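Local coordinates for probable ABC transporter extracellular-binding protein yckB (Bacillus subtilis, PDB 2IEE) that probably serves as the extracellular solute-binding component of a binding-protein-dependent ABC transport system, at residues 125-128 with 129-132; 91-95 with 96-100; 114-118 with 119-123. All blocks are in the same frame, centred on the assembly; numbering follows the deposited sequence.

How the contacts relate
All three contacts are local turns in one chain, in series, with none inside or across another. From the N terminus, contact 2 (residues 91-100) comes first, where the chain leaves strand 86-87, runs beside strand 197-214 and starts helix 95-98. Contact 3 (114-123) closes the turn after strand 108-116 and ties that strand end to the region before strand 176-180. Contact 1 (125-132) is the next turn, and packs its leucines on Tyr150, one of them also on strand 197-214. Contacts 1 and 3 touch, with Asp129 CB packed 4.2 Å from Gly123 O. Contact 2 is remote, its centre about 31 Å from that of contact 1 and about 35 Å from that of contact 3.

Contact 1 of 3, residues 125-128 with 129-132; sequences KTLK and DLKG
Residues 125-132 turn through a short 3-10 segment, 127-130, in which the backbone N of Asp129 bonds to Thr126 O and that of Leu130 to Leu127 O, both at 2.9 Å. The turn lies in the connection between strands 108-116 and 134-136 of a family 3 solute-binding protein. A third bond three residues apart, from Lys131 N to Lys128 O, is weak.

The side chain of Asp129 folds back over the start of the turn. Its CG is anti to its own carbonyl carbon (chi1 -64°), which puts the carboxylate on the side of the two amides that enter the turn. Lys125 N reaches Asp129 OD2 at 2.8 Å on the anti side, close to the carboxylate plane. Thr126 N reaches Asp129 OD2 at 3.1 Å from above that plane. One carboxylate oxygen therefore grips two successive N-H groups. Thr126 is joined to Asp129 twice: its N-H goes to the carboxylate, while its carbonyl O takes the Asp129 amide. These bonds fix the carboxylate against the backbone. Lys128 NZ lies 4.6 Å from Asp129 OD1 without touching it, and may add a weak favourable field.

Leu127 and Leu130 are buried and run alongside each other, both directed into the interior. Tyr150 touches both. Leu127 also meets Ile202 and Tyr204 of strand 197-214, and Leu130 packs on Ile124. The backbone of Gly132 bonds to that of Gly151, which ties the exit of the turn to the loop after helix 142-149. Leu127 CD2 meets Leu130 CD2 at 3.9 Å, while Leu130 CB sits 3.1 Å from Leu127 O.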
# COMPACT_ATOMS: atom_id res chain seq x y z
N LYS A 125 0.23 23.23 11.10
CA LYS A 125 -1.13 23.04 11.60
C LYS A 125 -2.02 22.40 10.53
O LYS A 125 -2.84 21.52 10.83
CB LYS A 125 -1.74 24.38 12.04
CG LYS A 125 -1.21 24.91 13.38
CD LYS A 125 -1.96 26.16 13.81
CE LYS A 125 -1.40 26.75 15.10
NZ LYS A 125 -1.54 25.85 16.30
N THR A 126 -1.87 22.85 9.29
CA THR A 126 -2.66 22.31 8.17
C THR A 126 -1.72 22.15 6.98
O THR A 126 -0.56 22.57 7.04
CB THR A 126 -3.82 23.27 7.76
OG1 THR A 126 -3.29 24.53 7.33
CG2 THR A 126 -4.79 23.50 8.92
N LEU A 127 -2.21 21.55 5.90
CA LEU A 127 -1.37 21.36 4.72
C LEU A 127 -0.81 22.69 4.22
O LEU A 127 0.32 22.76 3.74
CB LEU A 127 -2.18 20.69 3.60
CG LEU A 127 -2.30 19.17 3.71
CD1 LEU A 127 -3.28 18.67 2.67
CD2 LEU A 127 -0.91 18.53 3.52
N LYS A 128 -1.60 23.75 4.36
CA LYS A 128 -1.17 25.07 3.93
C LYS A 128 0.15 25.50 4.58
O LYS A 128 0.92 26.25 3.99
CB LYS A 128 -2.25 26.11 4.25
CG LYS A 128 -1.82 27.55 4.02
CD LYS A 128 -2.98 28.51 4.27
CE LYS A 128 -2.52 29.97 4.25
NZ LYS A 128 -1.52 30.22 5.33
N ASP A 129 0.41 25.01 5.80
CA ASP A 129 1.64 25.38 6.51
C ASP A 129 2.89 24.68 5.99
O ASP A 129 4.00 24.93 6.47
CB ASP A 129 1.50 25.12 8.01
CG ASP A 129 0.42 25.98 8.66
OD1 ASP A 129 0.28 27.17 8.29
OD2 ASP A 129 -0.28 25.47 9.56
N LEU A 130 2.72 23.82 5.00
CA LEU A 130 3.84 23.12 4.39
C LEU A 130 4.67 24.11 3.59
O LEU A 130 5.82 23.85 3.24
CB LEU A 130 3.33 22.02 3.47
CG LEU A 130 3.61 20.56 3.85
CD1 LEU A 130 3.23 20.30 5.30
CD2 LEU A 130 2.82 19.67 2.92
N LYS A 131 4.08 25.27 3.31
CA LYS A 131 4.76 26.31 2.54
C LYS A 131 6.08 26.73 3.18
O LYS A 131 6.11 27.23 4.31
CB LYS A 131 3.85 27.53 2.39
CG LYS A 131 4.45 28.67 1.58
CD LYS A 131 3.45 29.80 1.39
CE LYS A 131 4.09 30.99 0.69
NZ LYS A 131 5.19 31.59 1.50
N GLY A 132 7.18 26.52 2.46
CA GLY A 132 8.48 26.90 2.98
C GLY A 132 9.14 25.86 3.87
O GLY A 132 10.27 26.04 4.32

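Contact 2 of 3, residues 91-95 with 96-100; sequences IDVTK and DREEK
Arg97 reaches back along the chain to Asp92, and its NH1 gives a hydrogen bond of 2.9 Å to Asp92 O. The carbonyl oxygen lies in the guanidinium plane, 4° out of it, so the bond is made at the edge of the group. Water 1 lies at that edge too. It accepts from NH1 and from Asp92 N, and bridges the two donors. Ile91 CG2 lies over one face, 3.2 Å from Arg97 NH1. The arginine chain is extended from CG to NE, which carries the guanidinium back past Thr94.

Thr94 is the N-cap of helix 95-98. Its OG1 accepts from Arg97 N at 3.1 Å, with an N-H...O angle of 162°. The torsion that sets this places OG1 between the backbone N and the carbonyl carbon (chi1 70°). Thr94 OG1 also lies 3.2 Å from Arg97 CG, so the cap touches the base of the arginine. Water 2 joins OG1 to Asp96 OD2, the latter bond being weak. Thr94 O takes Glu98 N at 2.9 Å, the first turn of the helix.

Further out, Asp96 OD1 forms a salt bridge with Lys100 NZ at 2.8 Å. Glu98 extends back towards Val93, where OE2 approaches CG1. Asp92 OD1 is held by Gln209 NE2.

The turn lies against strand 197-214. The backbone of Val93 is hydrogen-bonded to that of Lys208, and Ile91 packs on Val212. Phe103 of strand 101-103 touches Val93, Arg97 and Glu98, so the loop before the helix rests on strand 197-214, and the helix itself on strand 101-103.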
# COMPACT_ATOMS: atom_id res chain seq x y z
N ILE A 91 -2.25 -1.68 -5.92
CA ILE A 91 -2.82 -0.87 -6.98
C ILE A 91 -4.15 -0.24 -6.56
O ILE A 91 -5.10 -0.94 -6.20
CB ILE A 91 -3.02 -1.72 -8.24
CG1 ILE A 91 -1.69 -2.38 -8.61
CG2 ILE A 91 -3.52 -0.85 -9.38
CD1 ILE A 91 -1.78 -3.38 -9.74
N ASP A 92 -4.22 1.09 -6.63
CA ASP A 92 -5.43 1.79 -6.23
C ASP A 92 -6.59 1.54 -7.18
O ASP A 92 -6.41 1.32 -8.38
CB ASP A 92 -5.19 3.31 -6.16
CG ASP A 92 -4.07 3.69 -5.20
OD1 ASP A 92 -3.95 3.06 -4.13
OD2 ASP A 92 -3.33 4.64 -5.52
N VAL A 93 -7.79 1.54 -6.61
CA VAL A 93 -8.99 1.37 -7.41
C VAL A 93 -9.30 2.79 -7.87
O VAL A 93 -9.40 3.69 -7.04
CB VAL A 93 -10.17 0.87 -6.56
CG1 VAL A 93 -11.41 0.74 -7.43
CG2 VAL A 93 -9.83 -0.46 -5.91
N THR A 94 -9.41 2.99 -9.18
CA THR A 94 -9.74 4.31 -9.72
C THR A 94 -10.77 4.10 -10.81
O THR A 94 -10.82 3.03 -11.42
CB THR A 94 -8.51 5.02 -10.33
OG1 THR A 94 -8.13 4.34 -11.53
CG2 THR A 94 -7.35 5.03 -9.35
N LYS A 95 -11.59 5.11 -11.07
CA LYS A 95 -12.61 5.01 -12.09
C LYS A 95 -11.99 4.73 -13.45
O LYS A 95 -12.51 3.92 -14.22
CB LYS A 95 -13.45 6.28 -12.15
CG LYS A 95 -14.65 6.24 -11.23
CD LYS A 95 -15.54 7.46 -11.41
CE LYS A 95 -16.92 7.21 -10.85
NZ LYS A 95 -17.58 6.10 -11.59
N ASP A 96 -10.87 5.38 -13.73
CA ASP A 96 -10.18 5.18 -15.00
C ASP A 96 -9.80 3.72 -15.19
O ASP A 96 -10.06 3.13 -16.23
CB ASP A 96 -8.92 6.06 -15.05
CG ASP A 96 -8.07 5.77 -16.27
OD1 ASP A 96 -8.56 5.95 -17.40
OD2 ASP A 96 -6.90 5.37 -16.09
N ARG A 97 -9.18 3.13 -14.17
CA ARG A 97 -8.77 1.73 -14.23
C ARG A 97 -9.94 0.77 -14.27
O ARG A 97 -9.85 -0.29 -14.90
CB ARG A 97 -7.87 1.39 -13.04
CG ARG A 97 -6.52 2.08 -13.09
CD ARG A 97 -5.72 1.83 -11.83
NE ARG A 97 -4.40 2.43 -11.92
CZ ARG A 97 -3.60 2.65 -10.88
NH1 ARG A 97 -3.99 2.32 -9.66
NH2 ARG A 97 -2.41 3.20 -11.07
N GLU A 98 -11.03 1.12 -13.61
CA GLU A 98 -12.22 0.27 -13.57
C GLU A 98 -12.89 0.05 -14.92
O GLU A 98 -13.68 -0.88 -15.08
CB GLU A 98 -13.24 0.84 -12.59
CG GLU A 98 -12.83 0.76 -11.14
CD GLU A 98 -13.91 1.26 -10.20
OE1 GLU A 98 -14.37 2.40 -10.37
OE2 GLU A 98 -14.32 0.49 -9.30
N GLU A 99 -12.58 0.89 -15.90
CA GLU A 99 -13.17 0.73 -17.22
C GLU A 99 -12.29 -0.17 -18.08
O GLU A 99 -12.74 -0.69 -19.11
CB GLU A 99 -13.35 2.09 -17.90
CG GLU A 99 -14.76 2.65 -17.76
CD GLU A 99 -15.22 2.72 -16.31
OE1 GLU A 99 -14.73 3.61 -15.57
OE2 GLU A 99 -16.05 1.88 -15.91
N LYS A 100 -11.05 -0.36 -17.64
CA LYS A 100 -10.09 -1.18 -18.36
C LYS A 100 -9.86 -2.55 -17.72
O LYS A 100 -9.44 -3.49 -18.38
CB LYS A 100 -8.74 -0.46 -18.46
CG LYS A 100 -8.77 0.90 -19.15
CD LYS A 100 -7.36 1.49 -19.20
CE LYS A 100 -7.30 2.81 -19.97
NZ LYS A 100 -7.98 3.92 -19.27
O HOH W 1 -1.93 2.48 -7.36
O HOH W 2 -5.88 5.61 -12.91

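Contact 3 of 3, residues 114-118 with 119-123; sequences AIVRK and DDLSG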
# COMPACT_ATOMS: atom_id res chain seq x y z
N ALA A 114 1.31 12.95 7.46
CA ALA A 114 2.60 13.62 7.57
C ALA A 114 3.27 13.32 8.90
O ALA A 114 2.62 13.32 9.95
CB ALA A 114 2.42 15.13 7.42
N ILE A 115 4.56 13.06 8.86
CA ILE A 115 5.32 12.84 10.07
C ILE A 115 6.06 14.14 10.31
O ILE A 115 6.72 14.67 9.42
CB ILE A 115 6.32 11.68 9.92
CG1 ILE A 115 5.61 10.36 10.22
CG2 ILE A 115 7.51 11.89 10.86
CD1 ILE A 115 6.49 9.14 10.01
N VAL A 116 5.91 14.67 11.52
CA VAL A 116 6.54 15.93 11.91
C VAL A 116 7.17 15.70 13.28
O VAL A 116 7.09 14.60 13.81
CB VAL A 116 5.49 17.06 12.00
CG1 VAL A 116 4.89 17.32 10.61
CG2 VAL A 116 4.37 16.66 12.97
N ARG A 117 7.80 16.73 13.85
CA ARG A 117 8.40 16.59 15.17
C ARG A 117 7.32 16.42 16.24
O ARG A 117 6.25 17.03 16.15
CB ARG A 117 9.26 17.81 15.50
CG ARG A 117 10.65 17.77 14.89
CD ARG A 117 11.43 19.03 15.22
NE ARG A 117 10.98 20.17 14.43
CZ ARG A 117 11.16 20.29 13.12
NH1 ARG A 117 11.77 19.33 12.44
NH2 ARG A 117 10.73 21.38 12.48
N LYS A 118 7.60 15.60 17.24
CA LYS A 118 6.65 15.37 18.32
C LYS A 118 6.53 16.58 19.24
O LYS A 118 5.43 16.89 19.73
CB LYS A 118 7.07 14.14 19.15
CG LYS A 118 6.08 13.81 20.28
CD LYS A 118 6.58 12.67 21.17
CE LYS A 118 6.71 11.37 20.39
NZ LYS A 118 7.31 10.29 21.22
N ASP A 119 7.64 17.28 19.48
CA ASP A 119 7.61 18.44 20.38
C ASP A 119 6.92 19.70 19.85
O ASP A 119 6.26 20.38 20.62
CB ASP A 119 9.02 18.78 20.86
CG ASP A 119 9.97 19.13 19.74
OD1 ASP A 119 9.57 19.12 18.55
OD2 ASP A 119 11.15 19.42 20.04
N ASP A 120 7.08 20.03 18.58
CA ASP A 120 6.41 21.23 18.05
C ASP A 120 5.66 21.00 16.74
O ASP A 120 5.22 21.96 16.09
CB ASP A 120 7.41 22.38 17.87
CG ASP A 120 8.57 22.02 16.94
OD1 ASP A 120 8.47 21.03 16.20
OD2 ASP A 120 9.58 22.76 16.96
N LEU A 121 5.50 19.74 16.36
CA LEU A 121 4.80 19.39 15.14
C LEU A 121 5.37 20.14 13.94
O LEU A 121 4.68 20.37 12.95
CB LEU A 121 3.30 19.70 15.29
CG LEU A 121 2.60 19.00 16.46
CD1 LEU A 121 1.21 19.59 16.67
CD2 LEU A 121 2.53 17.50 16.20
N SER A 122 6.64 20.53 14.05
CA SER A 122 7.34 21.25 12.99
C SER A 122 6.65 22.55 12.58
O SER A 122 6.79 23.01 11.44
CB SER A 122 7.52 20.35 11.76
OG SER A 122 8.21 19.15 12.10
N GLY A 123 5.90 23.15 13.51
CA GLY A 123 5.22 24.40 13.23
C GLY A 123 4.14 24.29 12.17
O GLY A 123 3.75 25.27 11.54
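The guanidinium of Arg117 lies with one face over Ser122, whose OG is 3.3 Å above the plane and over its centre. Contact through a face brings no bond from the guanidinium to this oxygen. Instead Ser122 OG accepts from the backbone N of Arg117 at 3.0 Å, with a nearly straight N-H...O angle of 168°. OG is also hydrogen-bonded to Asp175 O. One hydroxyl thus sits between the arginine's own amide, its flat head and a neighbouring backbone carbonyl. The arginine chain bends at chi3 (-75°), which brings the head back over the serine.

Asp120 approaches from another direction. Its carboxylate plane is turned 78° from the guanidinium, so the two do not pair flat against each other. Asp120 OD1 makes a salt bridge with Arg117 NE at 3.2 Å, and the hydrogen bond in it is weak. Asp120 OD1 also accepts from Ser122 N at 2.9 Å, from above the carboxylate plane. This is an Asx turn, which holds the Ser122 amide to Asp120. Asp119 OD1 lies farther off, near the guanidinium plane at its edge; the opposite charges there would attract without forming a salt bridge.

The apolar side of the turn is made by Val116 and Leu121. Val116 CG2 meets Leu121 CD2 at 3.8 Å, and also lies 3.5 Å from Leu121 CA.

The NH1 and NH2 ends of Arg117 are tied to helix 162-171 and the loop before strand 176-180. NH2 forms a salt bridge with Asp175 OD1, and NH1 bonds to the carbonyls of Val169, in that helix, and Thr174. Val116 packs on Val176 of strand 176-180 and its backbone bonds to Thr197, so the turn follows directly from a strand end held between strands 176-180 and 197-214.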